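Local coordinates for protein Kinase A (Toxoplasma gondii, PDB 5J3U) that binds cyclic AMP in two cyclic nucleotide-binding domains and probably inhibits the kinase's catalytic subunit until cyclic AMP arrives, at residues A[114-117]-A[118-122]; A[127-130]-A[131-135]; A[212-215]-A[216-220]. One frame throughout, in Å; residues are numbered along the deposited sequence.

Interaction 1 (A[114-117]-A[118-122])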
ATOM      1  N   LEU A 114     -17.809   5.942   1.557  1.00 16.20           N
ATOM      2  CA  LEU A 114     -17.882   6.233   0.150  1.00 16.57           C
ATOM      3  C   LEU A 114     -18.948   5.387  -0.505  1.00 17.63           C
ATOM      4  O   LEU A 114     -18.928   4.123  -0.416  1.00 15.51           O
ATOM      5  CB  LEU A 114     -16.541   5.905  -0.546  1.00 17.47           C
ATOM      6  CG  LEU A 114     -16.456   6.211  -2.058  1.00 17.44           C
ATOM      7  CD1 LEU A 114     -16.601   7.697  -2.377  1.00 18.05           C
ATOM      8  CD2 LEU A 114     -15.135   5.744  -2.625  1.00 16.89           C
ATOM      9  N   GLY A 115     -19.852   6.036  -1.233  1.00 17.25           N
ATOM     10  CA  GLY A 115     -20.915   5.318  -1.938  1.00 18.78           C
ATOM     11  C   GLY A 115     -20.474   4.569  -3.179  1.00 20.12           C
ATOM     12  O   GLY A 115     -19.466   4.889  -3.811  1.00 17.72           O
ATOM     13  N   ARG A 116     -21.212   3.513  -3.475  1.00 19.41           N
ATOM     14  CA  ARG A 116     -20.950   2.656  -4.618  1.00 21.38           C
ATOM     15  C   ARG A 116     -20.909   3.424  -5.947  1.00 20.37           C
ATOM     16  O   ARG A 116     -20.071   3.123  -6.811  1.00 19.02           O
ATOM     17  CB  ARG A 116     -22.009   1.546  -4.691  1.00 24.27           C
ATOM     18  CG  ARG A 116     -21.933   0.703  -5.942  1.00 26.73           C
ATOM     19  CD  ARG A 116     -23.054  -0.310  -6.005  1.00 32.17           C
ATOM     20  NE  ARG A 116     -22.846  -1.437  -5.105  1.00 38.15           N
ATOM     21  CZ  ARG A 116     -22.106  -2.524  -5.363  1.00 42.80           C
ATOM     22  NH1 ARG A 116     -21.415  -2.638  -6.497  1.00 43.04           N
ATOM     23  NH2 ARG A 116     -22.044  -3.519  -4.457  1.00 41.40           N
ATOM     24  N   ASP A 117     -21.816   4.393  -6.132  1.00 19.85           N
ATOM     25  CA  ASP A 117     -21.851   5.107  -7.404  1.00 19.92           C
ATOM     26  C   ASP A 117     -20.559   5.910  -7.635  1.00 16.95           C
ATOM     27  O   ASP A 117     -19.967   5.872  -8.731  1.00 16.25           O
ATOM     28  CB  ASP A 117     -23.102   5.987  -7.556  1.00 23.91           C
ATOM     29  CG  ASP A 117     -24.399   5.160  -7.754  1.00 29.52           C
ATOM     30  OD1 ASP A 117     -24.354   3.965  -8.163  1.00 31.50           O
ATOM     31  OD2 ASP A 117     -25.477   5.741  -7.505  1.00 31.95           O
ATOM     32  N   THR A 118     -20.086   6.579  -6.607  1.00 16.81           N
ATOM     33  CA  THR A 118     -18.854   7.378  -6.735  1.00 17.24           C
ATOM     34  C   THR A 118     -17.654   6.439  -6.906  1.00 16.64           C
ATOM     35  O   THR A 118     -16.796   6.680  -7.732  1.00 15.19           O
ATOM     36  CB  THR A 118     -18.671   8.336  -5.551  1.00 19.05           C
ATOM     37  OG1 THR A 118     -19.827   9.193  -5.494  1.00 20.02           O
ATOM     38  CG2 THR A 118     -17.400   9.189  -5.705  1.00 19.02           C
ATOM     39  N   PHE A 119     -17.634   5.379  -6.124  1.00 15.69           N
ATOM     40  CA  PHE A 119     -16.601   4.363  -6.302  1.00 16.31           C
ATOM     41  C   PHE A 119     -16.549   3.821  -7.742  1.00 16.09           C
ATOM     42  O   PHE A 119     -15.472   3.756  -8.371  1.00 15.41           O
ATOM     43  CB  PHE A 119     -16.786   3.250  -5.297  1.00 16.16           C
ATOM     44  CG  PHE A 119     -15.762   2.176  -5.430  1.00 16.54           C
ATOM     45  CD1 PHE A 119     -14.490   2.351  -4.879  1.00 16.12           C
ATOM     46  CD2 PHE A 119     -16.056   1.014  -6.111  1.00 17.29           C
ATOM     47  CE1 PHE A 119     -13.524   1.340  -4.983  1.00 16.70           C
ATOM     48  CE2 PHE A 119     -15.082   0.009  -6.246  1.00 16.61           C
ATOM     49  CZ  PHE A 119     -13.844   0.186  -5.676  1.00 17.51           C
ATOM     50  N   ASN A 120     -17.707   3.463  -8.275  1.00 17.24           N
ATOM     51  CA  ASN A 120     -17.800   3.000  -9.659  1.00 18.44           C
ATOM     52  C   ASN A 120     -17.361   3.994 -10.657  1.00 17.94           C
ATOM     53  O   ASN A 120     -16.632   3.649 -11.569  1.00 18.79           O
ATOM     54  CB  ASN A 120     -19.221   2.500 -10.033  1.00 20.28           C
ATOM     55  CG  ASN A 120     -19.532   1.154  -9.419  1.00 25.44           C
ATOM     56  OD1 ASN A 120     -18.641   0.478  -8.881  1.00 28.39           O
ATOM     57  ND2 ASN A 120     -20.795   0.773  -9.454  1.00 26.32           N
ATOM     58  N   ALA A 121     -17.767   5.248 -10.487  1.00 16.95           N
ATOM     59  CA  ALA A 121     -17.413   6.298 -11.452  1.00 16.58           C
ATOM     60  C   ALA A 121     -15.924   6.703 -11.457  1.00 17.63           C
ATOM     61  O   ALA A 121     -15.354   6.910 -12.508  1.00 17.72           O
ATOM     62  CB  ALA A 121     -18.262   7.532 -11.164  1.00 17.91           C
ATOM     63  N   ILE A 122     -15.307   6.831 -10.283  1.00 16.52           N
ATOM     64  CA  ILE A 122     -13.984   7.468 -10.143  1.00 17.94           C
ATOM     65  C   ILE A 122     -12.853   6.471  -9.867  1.00 18.51           C
ATOM     66  O   ILE A 122     -11.744   6.675 -10.373  1.00 17.87           O
ATOM     67  CB  ILE A 122     -13.973   8.484  -8.999  1.00 19.22           C
ATOM     68  CG1 ILE A 122     -15.115   9.514  -9.149  1.00 19.71           C
ATOM     69  CG2 ILE A 122     -12.598   9.166  -8.846  1.00 19.19           C
ATOM     70  CD1 ILE A 122     -14.951  10.444 -10.347  1.00 21.98           C
TER
HETATM   71  O   HOH W   1     -22.875   2.935 -10.369  1.00 30.66           O

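Interaction 2 (A[127-130]-A[131-135])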
ATOM      1  N   ALA A 127      -8.418   1.404 -10.236  1.00 17.81           N
ATOM      2  CA  ALA A 127      -7.870   0.459  -9.227  1.00 17.64           C
ATOM      3  C   ALA A 127      -7.574  -0.901  -9.852  1.00 18.63           C
ATOM      4  O   ALA A 127      -6.457  -1.465  -9.639  1.00 14.32           O
ATOM      5  CB  ALA A 127      -8.840   0.291  -8.098  1.00 18.32           C
ATOM      6  N   THR A 128      -8.553  -1.424 -10.622  1.00 17.78           N
ATOM      7  CA  THR A 128      -8.395  -2.749 -11.200  1.00 19.56           C
ATOM      8  C   THR A 128      -7.361  -2.728 -12.306  1.00 19.12           C
ATOM      9  O   THR A 128      -6.579  -3.678 -12.427  1.00 17.78           O
ATOM     10  CB  THR A 128      -9.699  -3.410 -11.672  1.00 24.72           C
ATOM     11  OG1 THR A 128     -10.229  -2.696 -12.756  1.00 27.51           O
ATOM     12  CG2 THR A 128     -10.774  -3.487 -10.540  1.00 24.95           C
ATOM     13  N   LYS A 129      -7.295  -1.637 -13.051  1.00 17.98           N
ATOM     14  CA  LYS A 129      -6.233  -1.492 -14.020  1.00 18.45           C
ATOM     15  C   LYS A 129      -4.840  -1.415 -13.389  1.00 16.75           C
ATOM     16  O   LYS A 129      -3.876  -2.032 -13.907  1.00 16.12           O
ATOM     17  CB  LYS A 129      -6.462  -0.264 -14.868  1.00 21.71           C
ATOM     18  CG  LYS A 129      -5.501  -0.219 -16.025  1.00 26.28           C
ATOM     19  CD  LYS A 129      -5.845   0.842 -17.067  1.00 30.55           C
ATOM     20  CE  LYS A 129      -4.634   1.029 -17.985  1.00 33.66           C
ATOM     21  NZ  LYS A 129      -4.932   2.082 -18.987  1.00 36.29           N
ATOM     22  N   ARG A 130      -4.731  -0.644 -12.313  0.70 16.26           N
ATOM     23  CA  ARG A 130      -3.453  -0.525 -11.641  0.70 17.51           C
ATOM     24  C   ARG A 130      -2.941  -1.892 -11.179  0.70 15.56           C
ATOM     25  O   ARG A 130      -1.770  -2.209 -11.339  0.70 12.13           O
ATOM     26  CB  ARG A 130      -3.523   0.454 -10.471  0.70 20.32           C
ATOM     27  CG  ARG A 130      -2.147   0.835  -9.949  0.70 22.91           C
ATOM     28  CD  ARG A 130      -1.495   1.606 -11.094  0.70 26.00           C
ATOM     29  NE  ARG A 130      -0.121   2.027 -10.956  0.70 30.16           N
ATOM     30  CZ  ARG A 130       0.964   1.343 -11.349  0.70 26.95           C
ATOM     31  NH1 ARG A 130       0.888   0.091 -11.801  0.70 27.16           N
ATOM     32  NH2 ARG A 130       2.142   1.922 -11.229  0.70 21.53           N
ATOM     33  N   ARG A 131      -3.833  -2.678 -10.587  1.00 15.69           N
ATOM     34  CA  ARG A 131      -3.494  -4.023 -10.074  1.00 16.78           C
ATOM     35  C   ARG A 131      -2.984  -4.907 -11.201  1.00 14.31           C
ATOM     36  O   ARG A 131      -1.948  -5.581 -11.060  1.00 12.39           O
ATOM     37  CB  ARG A 131      -4.693  -4.652  -9.305  1.00 20.02           C
ATOM     38  CG  ARG A 131      -4.644  -6.150  -9.007  1.00 27.52           C
ATOM     39  CD  ARG A 131      -3.331  -6.651  -8.403  1.00 35.33           C
ATOM     40  NE  ARG A 131      -3.393  -8.073  -8.030  1.00 42.65           N
ATOM     41  CZ  ARG A 131      -3.243  -9.097  -8.863  1.00 48.71           C
ATOM     42  NH1 ARG A 131      -3.298 -10.333  -8.365  1.00 54.48           N
ATOM     43  NH2 ARG A 131      -3.066  -8.913 -10.178  1.00 54.83           N
ATOM     44  N   SER A 132      -3.702  -4.871 -12.341  0.70 13.27           N
ATOM     45  CA  SER A 132      -3.313  -5.651 -13.492  0.70 13.23           C
ATOM     46  C   SER A 132      -1.940  -5.206 -14.026  0.70 12.34           C
ATOM     47  O   SER A 132      -1.090  -6.025 -14.354  0.70 10.33           O
ATOM     48  CB  SER A 132      -4.403  -5.580 -14.562  0.70 13.48           C
ATOM     49  OG  SER A 132      -4.018  -6.395 -15.634  0.70 15.68           O
ATOM     50  N   MET A 133      -1.709  -3.901 -14.047  1.00 11.76           N
ATOM     51  CA  MET A 133      -0.434  -3.353 -14.514  1.00 12.71           C
ATOM     52  C   MET A 133       0.691  -3.751 -13.551  1.00 11.47           C
ATOM     53  O   MET A 133       1.789  -4.086 -14.021  1.00 10.56           O
ATOM     54  CB  MET A 133      -0.515  -1.838 -14.678  1.00 15.21           C
ATOM     55  CG  MET A 133      -1.466  -1.428 -15.793  1.00 18.14           C
ATOM     56  SD  MET A 133      -0.849  -1.813 -17.450  1.00 25.55           S
ATOM     57  CE  MET A 133       0.386  -0.541 -17.661  1.00 29.53           C
ATOM     58  N   TYR A 134       0.394  -3.785 -12.246  1.00 11.14           N
ATOM     59  CA  TYR A 134       1.410  -4.271 -11.272  1.00 11.52           C
ATOM     60  C   TYR A 134       1.710  -5.747 -11.533  1.00 10.93           C
ATOM     61  O   TYR A 134       2.880  -6.153 -11.558  1.00 10.89           O
ATOM     62  CB  TYR A 134       0.989  -4.119  -9.824  1.00 12.30           C
ATOM     63  CG  TYR A 134       1.118  -2.744  -9.224  1.00 12.16           C
ATOM     64  CD1 TYR A 134       2.273  -1.971  -9.386  1.00 12.36           C
ATOM     65  CD2 TYR A 134       0.082  -2.255  -8.392  1.00 12.51           C
ATOM     66  CE1 TYR A 134       2.388  -0.717  -8.779  1.00 13.77           C
ATOM     67  CE2 TYR A 134       0.185  -1.018  -7.756  1.00 13.52           C
ATOM     68  CZ  TYR A 134       1.324  -0.258  -7.944  1.00 14.55           C
ATOM     69  OH  TYR A 134       1.382   0.956  -7.308  1.00 15.96           O
ATOM     70  N   ASP A 135       0.673  -6.541 -11.777  1.00 10.90           N
ATOM     71  CA  ASP A 135       0.911  -7.930 -12.083  1.00 13.45           C
ATOM     72  C   ASP A 135       1.792  -8.173 -13.313  1.00 12.50           C
ATOM     73  O   ASP A 135       2.685  -8.999 -13.287  1.00 11.60           O
ATOM     74  CB  ASP A 135      -0.380  -8.657 -12.227  1.00 16.88           C
ATOM     75  CG  ASP A 135      -0.197 -10.151 -12.095  1.00 22.99           C
ATOM     76  OD1 ASP A 135       0.496 -10.621 -11.122  1.00 28.76           O
ATOM     77  OD2 ASP A 135      -0.774 -10.820 -12.958  1.00 27.92           O
TER

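Interaction 3 (A[212-215]-A[216-220]). With CMP (adenosine-3',5'-cyclic-monophosphate), chain B.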
ATOM      1  N   PHE A 212      15.847  -2.007  -4.981  1.00 10.86           N
ATOM      2  CA  PHE A 212      16.779  -1.538  -3.948  1.00 10.74           C
ATOM      3  C   PHE A 212      16.017  -1.402  -2.631  1.00 10.89           C
ATOM      4  O   PHE A 212      14.789  -1.412  -2.617  1.00 10.69           O
ATOM      5  CB  PHE A 212      17.440  -0.214  -4.364  1.00 10.66           C
ATOM      6  CG  PHE A 212      16.491   0.917  -4.622  1.00 10.14           C
ATOM      7  CD1 PHE A 212      16.056   1.743  -3.571  1.00  9.94           C
ATOM      8  CD2 PHE A 212      16.008   1.190  -5.898  1.00 10.74           C
ATOM      9  CE1 PHE A 212      15.238   2.828  -3.774  1.00 10.41           C
ATOM     10  CE2 PHE A 212      15.144   2.283  -6.107  1.00 10.28           C
ATOM     11  CZ  PHE A 212      14.741   3.093  -5.064  1.00 10.24           C
ATOM     12  N   GLY A 213      16.752  -1.219  -1.518  1.00 10.67           N
ATOM     13  CA  GLY A 213      16.129  -0.984  -0.248  1.00 10.95           C
ATOM     14  C   GLY A 213      15.822  -2.277   0.475  1.00 11.44           C
ATOM     15  O   GLY A 213      15.068  -2.252   1.443  1.00 12.95           O
ATOM     16  N   GLU A 214      16.400  -3.403   0.034  1.00 11.65           N
ATOM     17  CA  GLU A 214      16.145  -4.673   0.694  1.00 12.45           C
ATOM     18  C   GLU A 214      17.009  -4.859   1.942  1.00 12.42           C
ATOM     19  O   GLU A 214      16.584  -5.584   2.826  1.00 14.43           O
ATOM     20  CB  GLU A 214      16.350  -5.888  -0.200  1.00 12.75           C
ATOM     21  CG  GLU A 214      17.769  -6.346  -0.551  1.00 12.36           C
ATOM     22  CD  GLU A 214      18.615  -5.441  -1.447  1.00 13.65           C
ATOM     23  OE1 GLU A 214      18.270  -4.289  -1.702  1.00 13.80           O
ATOM     24  OE2 GLU A 214      19.692  -5.892  -1.943  1.00 14.61           O
ATOM     25  N   LEU A 215      18.196  -4.259   1.969  1.00 12.89           N
ATOM     26  CA  LEU A 215      19.147  -4.576   3.036  1.00 13.63           C
ATOM     27  C   LEU A 215      18.654  -4.180   4.418  1.00 14.37           C
ATOM     28  O   LEU A 215      18.857  -4.951   5.371  1.00 13.98           O
ATOM     29  CB  LEU A 215      20.552  -4.016   2.783  1.00 13.74           C
ATOM     30  CG  LEU A 215      21.261  -4.497   1.537  1.00 14.04           C
ATOM     31  CD1 LEU A 215      22.600  -3.800   1.388  1.00 15.43           C
ATOM     32  CD2 LEU A 215      21.408  -6.014   1.504  1.00 14.49           C
ATOM     33  N   ALA A 216      17.997  -3.016   4.548  1.00 14.53           N
ATOM     34  CA  ALA A 216      17.486  -2.596   5.864  1.00 14.82           C
ATOM     35  C   ALA A 216      16.423  -3.576   6.362  1.00 15.96           C
ATOM     36  O   ALA A 216      16.313  -3.817   7.553  1.00 15.66           O
ATOM     37  CB  ALA A 216      16.937  -1.185   5.842  1.00 14.78           C
ATOM     38  N   LEU A 217      15.639  -4.149   5.440  1.00 16.02           N
ATOM     39  CA  LEU A 217      14.571  -5.108   5.806  1.00 15.35           C
ATOM     40  C   LEU A 217      15.137  -6.459   6.207  1.00 15.90           C
ATOM     41  O   LEU A 217      14.764  -6.985   7.265  1.00 18.61           O
ATOM     42  CB  LEU A 217      13.580  -5.297   4.614  1.00 16.08           C
ATOM     43  CG  LEU A 217      12.901  -4.041   4.082  1.00 17.50           C
ATOM     44  CD1 LEU A 217      11.868  -4.349   2.992  1.00 17.40           C
ATOM     45  CD2 LEU A 217      12.231  -3.267   5.183  1.00 18.81           C
ATOM     46  N   ILE A 218      16.083  -6.986   5.426  1.00 16.02           N
ATOM     47  CA  ILE A 218      16.664  -8.278   5.661  1.00 17.21           C
ATOM     48  C   ILE A 218      17.586  -8.268   6.877  1.00 20.06           C
ATOM     49  O   ILE A 218      17.573  -9.222   7.647  1.00 19.57           O
ATOM     50  CB  ILE A 218      17.434  -8.803   4.453  1.00 19.74           C
ATOM     51  CG1 ILE A 218      16.446  -9.062   3.299  1.00 20.82           C
ATOM     52  CG2 ILE A 218      18.184 -10.087   4.783  1.00 20.98           C
ATOM     53  CD1 ILE A 218      17.093  -9.197   1.947  1.00 24.02           C
ATOM     54  N   ASN A 219      18.370  -7.206   7.020  1.00 19.78           N
ATOM     55  CA  ASN A 219      19.414  -7.148   8.062  1.00 20.48           C
ATOM     56  C   ASN A 219      19.003  -6.404   9.297  1.00 20.73           C
ATOM     57  O   ASN A 219      19.760  -6.376  10.287  1.00 21.74           O
ATOM     58  CB  ASN A 219      20.672  -6.514   7.497  1.00 20.63           C
ATOM     59  CG  ASN A 219      21.305  -7.324   6.406  1.00 20.66           C
ATOM     60  OD1 ASN A 219      21.254  -8.549   6.403  1.00 24.47           O
ATOM     61  ND2 ASN A 219      21.997  -6.646   5.529  1.00 20.15           N
ATOM     62  N   GLU A 220      17.850  -5.733   9.259  1.00 20.74           N
ATOM     63  CA  GLU A 220      17.340  -4.984  10.387  1.00 21.61           C
ATOM     64  C   GLU A 220      18.330  -3.896  10.792  1.00 22.09           C
ATOM     65  O   GLU A 220      18.705  -3.795  11.972  1.00 19.33           O
ATOM     66  CB  GLU A 220      17.056  -5.889  11.597  1.00 24.83           C
ATOM     67  CG  GLU A 220      16.324  -7.185  11.287  1.00 28.95           C
ATOM     68  CD  GLU A 220      15.013  -6.983  10.593  1.00 32.67           C
ATOM     69  OE1 GLU A 220      14.564  -5.813  10.469  1.00 32.88           O
ATOM     70  OE2 GLU A 220      14.426  -8.010  10.177  1.00 37.10           O
TER
HETATM   71  P   CMP B 501      19.236  -0.465   1.948  1.00 12.29           P
HETATM   72  O1P CMP B 501      17.928  -0.858   2.503  1.00 11.94           O
HETATM   73  O2P CMP B 501      20.459  -0.527   2.870  1.00 12.48           O
HETATM   74  O5' CMP B 501      19.088   1.025   1.383  1.00 12.14           O
HETATM   75  C5' CMP B 501      20.158   1.520   0.555  1.00 12.69           C
HETATM   76  C4' CMP B 501      20.171   0.574  -0.649  1.00 13.11           C
HETATM   77  O4' CMP B 501      21.191   0.831  -1.626  1.00 13.22           O
HETATM   78  C3' CMP B 501      20.543  -0.828  -0.206  1.00 13.19           C
HETATM   79  O3' CMP B 501      19.485  -1.350   0.610  1.00 13.44           O
HETATM   80  C2' CMP B 501      20.802  -1.537  -1.510  1.00 13.14           C
HETATM   81  O2' CMP B 501      19.560  -1.921  -2.168  1.00 10.79           O
HETATM   82  C1' CMP B 501      21.358  -0.377  -2.330  1.00 13.29           C
HETATM   83  N9  CMP B 501      22.756  -0.516  -2.605  1.00 13.83           N
HETATM   84  C8  CMP B 501      23.280  -0.307  -3.833  1.00 14.99           C
HETATM   85  N7  CMP B 501      24.658  -0.462  -3.794  1.00 15.82           N
HETATM   86  C5  CMP B 501      25.004  -0.724  -2.516  1.00 15.55           C
HETATM   87  C6  CMP B 501      26.266  -1.009  -1.770  1.00 17.78           C
HETATM   88  N6  CMP B 501      27.484  -1.011  -2.396  1.00 16.87           N
HETATM   89  N1  CMP B 501      26.128  -1.256  -0.459  1.00 17.26           N
HETATM   90  C2  CMP B 501      24.961  -1.237   0.242  1.00 17.32           C
HETATM   91  N3  CMP B 501      23.771  -0.996  -0.397  1.00 14.54           N
HETATM   92  C4  CMP B 501      23.742  -0.770  -1.731  1.00 15.59           C

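Interaction 1 (A[114-117]-A[118-122])
Leu-114 meets Thr-118 and Phe-119 in a local packing contact at a strand-to-helix junction, where strand 109-115 ends and helix 116-138 begins. The two methyl branches of Leu-114 divide the work: CD1 lies 3.7 Å from Thr-118 CG2, while CD2 sits 4.0 Å from Phe-119 CB, at the edge of the ring and near its plane. In Leu-114, CG lies opposite the main-chain N (chi1 -178°), which turns the fork toward the first helical turn. Thr-118 suits this partly exposed position because its methyl faces Leu-114 CD1. Gly-115 is the N-cap residue, and its carbonyl O accepts the N-H of Phe-119, with N and O 3.0 Å apart, the first of three successive i to i+4 bonds that set up the helix. In the cyclic nucleotide-binding fold a long helix follows the beta barrel in this way. Phe-119 is buried against Leu-93 and Leu-94 of helix 91-95, tying the new helix to the ligand side of the domain. Arg-116 CG passes Asn-120 ND2 at 3.7 Å, with the guanidinium and amide planes 64° apart; the charged end goes on to a salt bridge with Glu-56 and hydrogen bonds to the carbonyls of Gly-55 and Ala-92. One water donates to Asp-117 OD1 at 2.8 Å and accepts from Asn-120 ND2 at 3.1 Å, bridging two side chains about one turn apart.

Interaction 2 (A[127-130]-A[131-135])
Arg-130 lays its guanidinium flat on the ring of Tyr-134, an i to i+4 cation-pi stack on one side of helix 116-138, the long helix that runs from the first cyclic nucleotide-binding domain toward the second. This holds for the arginine conformer described; a second was modelled. The two planes are 21° apart, and CZ of Arg-130 stands 4.0 Å from the centroid of the Tyr-134 ring. The overlap is offset: Arg-130 NH1 lies over the rim of the face, 3.5 Å from Tyr-134 CD1. A bend at chi2 (66°) brings the guanidinium over the ring, and Arg-130 CG also reaches Tyr-134 CE2 at 3.7 Å, adding an apolar contact to the stack. Arginine fits here because its flat cation can stack while NH2 still makes a salt bridge with Glu-184. Tyrosine supplies both a broad face and a hydroxyl, which hydrogen-bonds to Thr-161 OG1, so both partners of the stack are also tied to the second domain. Arg-131, on another side of the helix, forms a salt bridge with Asp-157. The backbone keeps regular helical bonds, among them Tyr-134 N to Arg-130 O at 2.8 Å. On the exposed side, Met-133 CG rests 3.1 Å from Lys-129 O.

Interaction 3 (A[212-215]-A[216-220])
Glu-214 O accepts the N-H of Ile-218 (N to O 3.0 Å), and Leu-215 O that of Asn-219 (2.8 Å), so the chain leaving strand 211-212 winds into the short helix 215-219. Gly-213 turns the corner with a positive phi (88°), a conformation in which a side chain would press on the preceding carbonyl, and its N lies 3.0 Å from the ribose O2' of cyclic AMP, to which it donates. At the start of the helix Ala-216 N donates to the phosphate O1P at 3.0 Å; the small alanine methyl packs beside that oxygen, consistent with the close approach, and the helix N-terminus probably helps to stabilise the negative charge. Glu-214 carries CG between its own N and carbonyl carbon (chi1 75°) and bends at chi2, bringing OE1 within 2.7 Å of the O2' hydroxyl, which donates to it. Its OE2 bonds to Tyr-261 OH, while its CG meets Ile-218 CD1 at 3.9 Å. Leu-215 sends CD1 to adenine N3, 3.5 Å away, and lies side by side with Asn-219, pointing the same way. Arg-223, Ala-224 N and Tyr-261 OH add further hydrogen bonds to the nucleotide; glycine and glutamate on O2' and a helix start on the phosphate characterise the phosphate-binding cassette of cyclic nucleotide-binding domains.

In the fold
Interactions 1 and 2 share helix 116-138 and follow one another along it, with centres 18 Å apart and nearest atoms about 6 Å apart. The first fixes the start of the helix to its own barrel; the second lies farther along, where side chains reach the second domain. Interaction 3 belongs to that second domain and contacts its cyclic AMP directly, with its centre 26 Å from that of interaction 2 and 38 Å from that of interaction 1. The other nucleotide lies about 7 Å from the Arg-116 side chain, whose bond to Ala-92 O reaches that pocket. The shared helix leads from the first domain toward the second.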